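Long-range contacts in thymine dioxygenase (Neurospora crassa, PDB 5C3Q), which acts as a thymine-7-hydroxylase, a metal- and 2-oxoglutarate-dependent dioxygenase that probably oxidises the methyl group of thymine: residues L193-A198 with P287-A292; G231-K236 with T271-V276. All coordinates share one frame; numbering follows the deposited sequence.

Interaction 1: L193-A198 with P287-A292; sequences LLHYPA and PRYSIA. With AKG (2-oxoglutaric acid), chain F.
The side chains of Y196 and R288 lie side by side, pointing the same way from two antiparallel strands, and converge on one carboxylate of 2-oxoglutarate. Three donors meet at its O4: Y196 OH at 2.7 Å, S290 OG at 2.7 Å and R288 NH1 at 2.9 Å. The guanidinium also reaches the second oxygen, NH2 lying 2.8 Å from AKG O3, so both oxygens are gripped, which should restrain rotation of the carboxylate. Extended from CG to NE, with CG anti to the backbone N (chi1 173°), R288 carries its charge to the ligand, and Q227 takes a further hydrogen bond from NH2. L194 CD1 packs 3.4 Å from S290 OG, beside the same oxygen cluster.

The strands fix this alignment. Y196 N donates to R288 O over 2.7 Å in a nearly straight bond (175° at the hydrogen), and L194 with S290 forms the second hydrogen-bonded pair. On the other side of the sheet, the H195 and Y289 rings are near parallel (22°) but slid apart, with centroids 4.9 Å apart; a water bound to H195 NE2 also makes a longer bond to Y289 OH, while E121 binds ND1. R288 and S290 form the Arg-X-Ser motif that binds 2-oxoglutarate in the double-stranded beta-helix of this oxygenase family.

Interaction 2: G231-K236 with T271-V276; sequences GGLQVK and TVHRVV. With NI (nickel (II) ion), chain E; AKG (2-oxoglutaric acid), chain F; EDO (1,2-ethanediol), chain H.
This is an antiparallel strand pairing, L233 opposite V275 and V235 opposite H273, within the four-stranded minor sheet of the double-stranded beta-helix; it brings a metal ligand to the active site. The axes of the short strand segments approach to 4.7 Å, with 158° between their N-to-C directions. Around Q234 and R274 the backbones bond in both directions, Q234 N to R274 O and R274 N to Q234 O, with K236 N to V272 O and V276 N to G232 O at the two ends.

Toward the active site, H273 NE2 binds the nickel at 2.2 Å. H273 CG lies between the backbone N and the carbonyl carbon (chi1 52°), which puts the ring where ND1 donates to T271 O at 2.9 Å, the acceptor near the ring plane, and NE2 faces the metal. H216 and D218 complete the protein ligands, while 2-oxoglutarate chelates through O1 and O5 and a water takes another position. V275 CG2 packs on the carboxylate end of 2-oxoglutarate, 3.5 Å from AKG C5 and close to C4.

On the other side, Q234 OE1 accepts from R274 NE (2.8 Å) and NH2, side-on to the guanidinium; the amide and guanidinium planes are only 15° apart. V276 CG1 lies 3.4 Å above the plane of the R274 guanidinium, offset toward its rim, and V276 CG2 meets Q234 CD at 3.5 Å. D244 takes the amide NE2 of Q234, and F242 makes a cation-pi contact with R274. Strand 242-244 flanks 233-236 and strand 213-216 flanks 273-275, while L233 reaches L225 and Q227 of strand 222-227 in the larger sheet.

How the interactions relate
Following the chain from its N terminus, 193-198 comes first, in the large mixed sheet. Strands 213-216, carrying H216, and 222-227 precede 231-236; strands 242-244 and 251-256 and helix 258-263 separate it from its partner 271-276. With 271-276, interaction 2 closes this shorter loop of 34 intervening residues. The next strand, 284-295, returns to the large sheet, and interaction 1 closes the longer loop of 88 residues, which contains the whole of interaction 2; the two do not cross. The contacts, with centres about 14 Å apart, thus lie in different sheets facing each other across 2-oxoglutarate. They also touch directly: R288 NH1 approaches V275 CG1 to 3.8 Å.

Interaction 1: L193-A198 with P287-A292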
loop_
_atom_site.group_PDB
_atom_site.type_symbol
_atom_site.label_atom_id
_atom_site.label_comp_id
_atom_site.label_asym_id
_atom_site.label_seq_id
_atom_site.Cartn_x
_atom_site.Cartn_y
_atom_site.Cartn_z
ATOM N N LEU A 193 -8.837 2.125 -2.959
ATOM C CA LEU A 193 -9.109 1.817 -4.356
ATOM C C LEU A 193 -8.463 2.903 -5.208
ATOM O O LEU A 193 -8.629 4.089 -4.922
ATOM C CB LEU A 193 -10.619 1.791 -4.617
ATOM C CG LEU A 193 -11.453 0.895 -3.697
ATOM C CD1 LEU A 193 -12.912 0.952 -4.111
ATOM C CD2 LEU A 193 -10.953 -0.542 -3.712
ATOM N N LEU A 194 -7.726 2.496 -6.240
ATOM C CA LEU A 194 -7.024 3.431 -7.118
ATOM C C LEU A 194 -7.410 3.232 -8.575
ATOM O O LEU A 194 -7.485 2.105 -9.067
ATOM C CB LEU A 194 -5.511 3.270 -6.976
ATOM C CG LEU A 194 -4.901 3.841 -5.694
ATOM C CD1 LEU A 194 -3.609 3.120 -5.325
ATOM C CD2 LEU A 194 -4.666 5.335 -5.848
ATOM N N HIS A 195 -7.641 4.346 -9.258
ATOM C CA HIS A 195 -7.865 4.351 -10.689
ATOM C C HIS A 195 -6.970 5.413 -11.317
ATOM O O HIS A 195 -7.038 6.589 -10.959
ATOM C CB HIS A 195 -9.340 4.618 -10.995
ATOM C CG HIS A 195 -9.614 4.919 -12.433
ATOM N ND1 HIS A 195 -10.276 6.055 -12.839
ATOM C CD2 HIS A 195 -9.306 4.238 -13.563
ATOM C CE1 HIS A 195 -10.372 6.060 -14.157
ATOM N NE2 HIS A 195 -9.789 4.969 -14.619
ATOM N N TYR A 196 -6.112 4.980 -12.233
ATOM C CA TYR A 196 -5.250 5.883 -12.979
ATOM C C TYR A 196 -5.834 5.980 -14.386
ATOM O O TYR A 196 -5.700 5.043 -15.168
ATOM C CB TYR A 196 -3.819 5.342 -13.024
ATOM C CG TYR A 196 -3.187 5.110 -11.667
ATOM C CD1 TYR A 196 -3.336 3.896 -10.999
ATOM C CD2 TYR A 196 -2.433 6.103 -11.052
ATOM C CE1 TYR A 196 -2.757 3.686 -9.752
ATOM C CE2 TYR A 196 -1.844 5.898 -9.816
ATOM C CZ TYR A 196 -2.008 4.690 -9.169
ATOM O OH TYR A 196 -1.417 4.497 -7.942
ATOM N N PRO A 197 -6.514 7.099 -14.709
ATOM C CA PRO A 197 -7.200 7.195 -16.004
ATOM C C PRO A 197 -6.300 6.974 -17.219
ATOM O O PRO A 197 -5.088 7.209 -17.159
ATOM C CB PRO A 197 -7.742 8.632 -16.018
ATOM C CG PRO A 197 -7.858 9.012 -14.587
ATOM C CD PRO A 197 -6.742 8.297 -13.880
ATOM N N ALA A 198 -6.904 6.512 -18.310
ATOM C CA ALA A 198 -6.209 6.410 -19.579
ATOM C C ALA A 198 -5.591 7.764 -19.880
ATOM O O ALA A 198 -6.231 8.796 -19.691
ATOM C CB ALA A 198 -7.173 6.009 -20.687
ATOM N N PRO A 287 -6.446 2.644 -18.984
ATOM C CA PRO A 287 -6.645 2.831 -17.548
ATOM C C PRO A 287 -5.906 1.778 -16.721
ATOM O O PRO A 287 -5.870 0.610 -17.111
ATOM C CB PRO A 287 -8.162 2.672 -17.380
ATOM C CG PRO A 287 -8.734 2.926 -18.733
ATOM C CD PRO A 287 -7.716 2.399 -19.687
ATOM N N ARG A 288 -5.307 2.197 -15.609
ATOM C CA ARG A 288 -4.683 1.274 -14.665
ATOM C C ARG A 288 -5.476 1.256 -13.354
ATOM O O ARG A 288 -5.820 2.310 -12.804
ATOM C CB ARG A 288 -3.222 1.661 -14.402
ATOM C CG ARG A 288 -2.538 0.856 -13.303
ATOM C CD ARG A 288 -1.034 1.078 -13.292
ATOM N NE ARG A 288 -0.345 0.157 -12.387
ATOM C CZ ARG A 288 -0.221 0.317 -11.068
ATOM N NH1 ARG A 288 -0.743 1.373 -10.453
ATOM N NH2 ARG A 288 0.431 -0.598 -10.354
ATOM N N TYR A 289 -5.765 0.053 -12.868
ATOM C CA TYR A 289 -6.426 -0.133 -11.584
ATOM C C TYR A 289 -5.494 -0.838 -10.629
ATOM O O TYR A 289 -4.836 -1.818 -10.987
ATOM C CB TYR A 289 -7.695 -0.967 -11.734
ATOM C CG TYR A 289 -8.756 -0.279 -12.538
ATOM C CD1 TYR A 289 -9.642 0.604 -11.937
ATOM C CD2 TYR A 289 -8.866 -0.499 -13.905
ATOM C CE1 TYR A 289 -10.616 1.252 -12.675
ATOM C CE2 TYR A 289 -9.839 0.140 -14.656
ATOM C CZ TYR A 289 -10.710 1.014 -14.035
ATOM O OH TYR A 289 -11.673 1.654 -14.774
ATOM N N SER A 290 -5.439 -0.329 -9.407
ATOM C CA SER A 290 -4.793 -1.040 -8.322
ATOM C C SER A 290 -5.586 -0.835 -7.044
ATOM O O SER A 290 -6.459 0.043 -6.959
ATOM C CB SER A 290 -3.341 -0.577 -8.145
ATOM O OG SER A 290 -3.275 0.777 -7.741
ATOM N N ILE A 291 -5.290 -1.676 -6.061
ATOM C CA ILE A 291 -5.887 -1.576 -4.749
ATOM C C ILE A 291 -4.760 -1.677 -3.729
ATOM O O ILE A 291 -4.044 -2.686 -3.677
ATOM C CB ILE A 291 -6.926 -2.692 -4.511
ATOM C CG1 ILE A 291 -8.004 -2.654 -5.602
ATOM C CG2 ILE A 291 -7.543 -2.547 -3.124
ATOM C CD1 ILE A 291 -9.032 -3.763 -5.516
ATOM N N ALA A 292 -4.596 -0.622 -2.939
ATOM C CA ALA A 292 -3.641 -0.615 -1.843
ATOM C C ALA A 292 -4.388 -0.776 -0.531
ATOM O O ALA A 292 -5.190 0.085 -0.150
ATOM C CB ALA A 292 -2.841 0.674 -1.838
HETATM C C1 AKG F . 0.008 3.859 -2.797
HETATM O O1 AKG F . 0.587 4.131 -1.713
HETATM O O2 AKG F . -1.190 4.149 -2.990
HETATM C C2 AKG F . 0.759 3.193 -3.874
HETATM O O5 AKG F . 1.974 3.048 -3.770
HETATM C C3 AKG F . 0.023 2.698 -5.105
HETATM C C4 AKG F . 0.956 1.900 -6.012
HETATM C C5 AKG F . 0.221 1.325 -7.200
HETATM O O3 AKG F . 0.700 0.307 -7.742
HETATM O O4 AKG F . -0.822 1.874 -7.618
HETATM O O HOH W 1 -11.282 4.218 -16.767
#

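Interaction 2: G231-K236 with T271-V276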
loop_
_atom_site.group_PDB
_atom_site.type_symbol
_atom_site.label_atom_id
_atom_site.label_comp_id
_atom_site.label_asym_id
_atom_site.label_seq_id
_atom_site.Cartn_x
_atom_site.Cartn_y
_atom_site.Cartn_z
ATOM N N GLY A 231 1.297 -2.368 -15.477
ATOM C CA GLY A 231 2.659 -1.984 -15.119
ATOM C C GLY A 231 2.761 -0.509 -14.762
ATOM O O GLY A 231 1.783 0.235 -14.879
ATOM N N GLY A 232 3.951 -0.091 -14.331
ATOM C CA GLY A 232 4.199 1.295 -13.937
ATOM C C GLY A 232 4.755 1.442 -12.532
ATOM O O GLY A 232 5.418 2.433 -12.232
ATOM N N LEU A 233 4.480 0.466 -11.668
ATOM C CA LEU A 233 5.004 0.475 -10.302
ATOM C C LEU A 233 6.515 0.262 -10.313
ATOM O O LEU A 233 7.018 -0.633 -10.989
ATOM C CB LEU A 233 4.336 -0.605 -9.449
ATOM C CG LEU A 233 4.872 -0.764 -8.020
ATOM C CD1 LEU A 233 4.603 0.474 -7.180
ATOM C CD2 LEU A 233 4.269 -1.992 -7.361
ATOM N N GLN A 234 7.229 1.089 -9.555
ATOM C CA GLN A 234 8.682 1.015 -9.480
ATOM C C GLN A 234 9.134 1.108 -8.037
ATOM O O GLN A 234 8.549 1.839 -7.242
ATOM C CB GLN A 234 9.333 2.131 -10.295
ATOM C CG GLN A 234 9.053 2.061 -11.785
ATOM C CD GLN A 234 9.878 3.054 -12.587
ATOM O OE1 GLN A 234 10.167 4.159 -12.129
ATOM N NE2 GLN A 234 10.250 2.665 -13.799
ATOM N N VAL A 235 10.172 0.350 -7.710
ATOM C CA VAL A 235 10.707 0.281 -6.361
ATOM C C VAL A 235 12.167 0.717 -6.436
ATOM O O VAL A 235 12.890 0.309 -7.345
ATOM C CB VAL A 235 10.606 -1.156 -5.809
ATOM C CG1 VAL A 235 11.249 -1.270 -4.431
ATOM C CG2 VAL A 235 9.153 -1.604 -5.762
ATOM N N LYS A 236 12.596 1.544 -5.486
ATOM C CA LYS A 236 13.954 2.069 -5.496
ATOM C C LYS A 236 14.955 1.005 -5.039
ATOM O O LYS A 236 14.777 0.369 -3.998
ATOM C CB LYS A 236 14.056 3.335 -4.634
ATOM C CG LYS A 236 15.191 4.254 -5.048
ATOM C CD LYS A 236 14.935 5.707 -4.671
ATOM C CE LYS A 236 16.002 6.606 -5.262
ATOM N NZ LYS A 236 16.110 7.918 -4.566
ATOM N N THR A 271 10.653 0.924 1.769
ATOM C CA THR A 271 11.357 1.303 0.544
ATOM C C THR A 271 10.534 2.260 -0.305
ATOM O O THR A 271 9.310 2.124 -0.409
ATOM C CB THR A 271 11.715 0.040 -0.261
ATOM O OG1 THR A 271 12.471 -0.836 0.583
ATOM C CG2 THR A 271 12.536 0.361 -1.502
ATOM N N VAL A 272 11.229 3.219 -0.912
ATOM C CA VAL A 272 10.607 4.246 -1.733
ATOM C C VAL A 272 10.093 3.603 -3.015
ATOM O O VAL A 272 10.783 2.786 -3.629
ATOM C CB VAL A 272 11.605 5.379 -2.063
ATOM C CG1 VAL A 272 10.997 6.400 -3.022
ATOM C CG2 VAL A 272 12.067 6.076 -0.783
ATOM N N HIS A 273 8.875 3.972 -3.403
ATOM C CA HIS A 273 8.266 3.481 -4.627
ATOM C C HIS A 273 7.368 4.546 -5.253
ATOM O O HIS A 273 7.023 5.539 -4.615
ATOM C CB HIS A 273 7.480 2.193 -4.357
ATOM C CG HIS A 273 6.507 2.303 -3.229
ATOM N ND1 HIS A 273 6.902 2.428 -1.913
ATOM C CD2 HIS A 273 5.155 2.314 -3.219
ATOM C CE1 HIS A 273 5.833 2.512 -1.143
ATOM N NE2 HIS A 273 4.763 2.446 -1.912
ATOM N N ARG A 274 7.008 4.330 -6.515
ATOM C CA ARG A 274 6.232 5.292 -7.287
ATOM C C ARG A 274 5.511 4.562 -8.409
ATOM O O ARG A 274 5.739 3.371 -8.626
ATOM C CB ARG A 274 7.147 6.375 -7.871
ATOM C CG ARG A 274 8.042 5.897 -9.006
ATOM C CD ARG A 274 9.079 6.934 -9.395
ATOM N NE ARG A 274 9.864 6.490 -10.545
ATOM C CZ ARG A 274 10.736 7.245 -11.209
ATOM N NH1 ARG A 274 10.958 8.505 -10.852
ATOM N NH2 ARG A 274 11.385 6.736 -12.247
ATOM N N VAL A 275 4.641 5.279 -9.116
ATOM C CA VAL A 275 4.026 4.755 -10.330
ATOM C C VAL A 275 4.252 5.754 -11.461
ATOM O O VAL A 275 3.894 6.924 -11.342
ATOM C CB VAL A 275 2.518 4.482 -10.166
ATOM C CG1 VAL A 275 1.964 3.794 -11.410
ATOM C CG2 VAL A 275 2.255 3.613 -8.945
ATOM N N VAL A 276 4.849 5.273 -12.549
ATOM C CA VAL A 276 5.140 6.099 -13.719
ATOM C C VAL A 276 4.460 5.488 -14.938
ATOM O O VAL A 276 3.613 4.605 -14.800
ATOM C CB VAL A 276 6.666 6.249 -13.948
ATOM C CG1 VAL A 276 7.300 6.985 -12.777
ATOM C CG2 VAL A 276 7.341 4.896 -14.157
HETATM NI NI NI E . 2.694 3.289 -1.673
HETATM C C1 AKG F . 0.008 3.859 -2.797
HETATM O O1 AKG F . 0.587 4.131 -1.713
HETATM O O2 AKG F . -1.190 4.149 -2.990
HETATM C C2 AKG F . 0.759 3.193 -3.874
HETATM O O5 AKG F . 1.974 3.048 -3.770
HETATM C C3 AKG F . 0.023 2.698 -5.105
HETATM C C4 AKG F . 0.956 1.900 -6.012
HETATM C C5 AKG F . 0.221 1.325 -7.200
HETATM O O3 AKG F . 0.700 0.307 -7.742
HETATM O O4 AKG F . -0.822 1.874 -7.618
HETATM C C1 EDO H . 16.164 -1.305 -0.536
HETATM O O1 EDO H . 17.257 -0.459 -0.913
HETATM C C2 EDO H . 15.856 -1.082 0.940
HETATM O O2 EDO H . 15.056 0.097 1.110
HETATM O O HOH W 2 1.334 3.025 -15.071
HETATM O O HOH W 3 1.870 1.249 -1.476
#